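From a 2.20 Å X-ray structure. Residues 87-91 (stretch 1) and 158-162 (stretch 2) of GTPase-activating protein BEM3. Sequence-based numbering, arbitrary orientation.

Stretch 1 87-91: TLSPT
Stretch 2 158-162: TWRVR

What backbone shapes bring the two stretches together? Stretch 1 runs extended from Thr 87 (phi/psi -104/121) through Leu 88 (-72/117) and Ser 89 (-142/149), then turns into a helix at Pro 90 (-60/-36) and Thr 91 (-72/-31). Stretch 2 stays extended throughout: Thr 158 -93/162, Trp 159 -94/150, Arg 160 -142/143, Val 161 -75/130, Arg 162 -132/152. The two run obliquely, neither parallel nor antiparallel, with the CA atoms of Leu 88 and Trp 159 6.5 Å apart. No hydrogen bond crosses; packing joins them, burying 241 Å² in all, including 85 Å² of Trp 159, 77 Å² of Leu 88 and 48 Å² of Pro 90.

Which bump meets the indole? Trp 159 points its CA-to-CB bond toward stretch 1 and, with chi1 -60° (m) and chi2 93°, turns one ring face to Pro 90. Pro 90, puckered C-gamma exo, sets its CD 3.5 Å from the centroid of the Trp 159 indole's five-membered ring, 14° off that ring's normal, a CH-pi contact, and 3.4 Å from Trp 159 NE1. Proline offers a compact CH surface to the flat indole, and its ring-restrained phi fits the first helical turn. Ser 89 (chi1 86°, p) is the N-cap, capping a backbone N just beyond the stretch.

What does Leu 88 fill? Its CA-to-CB bond points toward stretch 2, and chi1 -172° (t) with chi2 68° (p) carries Leu 88 CD2 to 3.8 Å from Val 161 CG2, 4.5 Å from Trp 159 CB and 4.4 Å from Arg 160 CA, into the shallow hollow along the backbone of stretch 2. Val 161, its CA-to-CB bond sideways and chi1 180° (t), supplies a short apolar wall; Arg 160 directs its CA-to-CB bond away, leaving the hollow open to leucine.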

# COMPACT_ATOMS: atom_id res chain seq x y z
N THR A 87 -1.41 15.41 -3.44
CA THR A 87 -1.65 15.21 -4.87
C THR A 87 -1.19 13.80 -5.23
O THR A 87 -0.03 13.45 -5.03
CB THR A 87 -0.92 16.25 -5.72
OG1 THR A 87 0.48 15.95 -5.75
CG2 THR A 87 -1.12 17.64 -5.14
N LEU A 88 -2.12 13.00 -5.75
CA LEU A 88 -1.84 11.60 -6.06
C LEU A 88 -0.94 11.49 -7.29
O LEU A 88 -1.33 11.90 -8.39
CB LEU A 88 -3.15 10.84 -6.30
CG LEU A 88 -3.02 9.32 -6.47
CD1 LEU A 88 -2.60 8.69 -5.15
CD2 LEU A 88 -4.30 8.68 -6.98
N SER A 89 0.26 10.93 -7.10
CA SER A 89 1.19 10.66 -8.18
C SER A 89 1.88 9.33 -7.91
O SER A 89 2.06 8.96 -6.74
CB SER A 89 2.24 11.77 -8.33
OG SER A 89 3.34 11.53 -7.46
N PRO A 90 2.26 8.60 -8.95
CA PRO A 90 2.90 7.29 -8.72
C PRO A 90 4.19 7.37 -7.93
O PRO A 90 4.48 6.46 -7.13
CB PRO A 90 3.14 6.77 -10.15
CG PRO A 90 2.11 7.45 -10.97
CD PRO A 90 1.96 8.82 -10.38
N THR A 91 4.99 8.42 -8.12
CA THR A 91 6.27 8.49 -7.42
C THR A 91 6.09 8.77 -5.94
O THR A 91 6.90 8.32 -5.12
CB THR A 91 7.17 9.55 -8.07
OG1 THR A 91 8.42 9.62 -7.37
CG2 THR A 91 6.50 10.92 -8.03
N THR A 158 -4.72 13.63 -14.89
CA THR A 158 -4.55 13.25 -13.49
C THR A 158 -4.59 11.74 -13.34
O THR A 158 -5.05 11.01 -14.22
CB THR A 158 -5.64 13.90 -12.63
OG1 THR A 158 -6.93 13.58 -13.16
CG2 THR A 158 -5.46 15.41 -12.59
N TRP A 159 -4.08 11.27 -12.21
CA TRP A 159 -4.09 9.85 -11.87
C TRP A 159 -5.31 9.52 -11.02
O TRP A 159 -5.82 10.35 -10.27
CB TRP A 159 -2.81 9.46 -11.11
CG TRP A 159 -1.56 9.71 -11.88
CD1 TRP A 159 -0.78 10.83 -11.84
CD2 TRP A 159 -0.93 8.82 -12.82
NE1 TRP A 159 0.29 10.70 -12.69
CE2 TRP A 159 0.22 9.47 -13.30
CE3 TRP A 159 -1.24 7.54 -13.29
CZ2 TRP A 159 1.07 8.88 -14.24
CZ3 TRP A 159 -0.39 6.96 -14.21
CH2 TRP A 159 0.75 7.63 -14.68
N ARG A 160 -5.78 8.28 -11.17
CA ARG A 160 -6.94 7.79 -10.44
C ARG A 160 -6.71 6.34 -10.03
O ARG A 160 -6.11 5.57 -10.78
CB ARG A 160 -8.22 7.91 -11.28
CG ARG A 160 -8.09 7.32 -12.68
CD ARG A 160 -9.38 7.43 -13.47
NE ARG A 160 -9.79 8.81 -13.70
CZ ARG A 160 -10.95 9.17 -14.25
NH1 ARG A 160 -11.24 10.45 -14.42
NH2 ARG A 160 -11.82 8.24 -14.62
N VAL A 161 -7.18 5.98 -8.84
CA VAL A 161 -7.01 4.63 -8.31
C VAL A 161 -7.97 3.69 -9.02
O VAL A 161 -9.17 3.96 -9.13
CB VAL A 161 -7.24 4.61 -6.79
CG1 VAL A 161 -7.06 3.21 -6.24
CG2 VAL A 161 -6.30 5.59 -6.11
N ARG A 162 -7.44 2.57 -9.51
CA ARG A 162 -8.24 1.53 -10.14
C ARG A 162 -7.85 0.18 -9.56
O ARG A 162 -6.72 -0.02 -9.11
CB ARG A 162 -8.04 1.51 -11.67
CG ARG A 162 -8.69 2.66 -12.40
CD ARG A 162 -10.20 2.55 -12.34
NE ARG A 162 -10.81 3.73 -11.73
CZ ARG A 162 -11.24 4.78 -12.42
NH1 ARG A 162 -11.13 4.81 -13.74
NH2 ARG A 162 -11.79 5.81 -11.78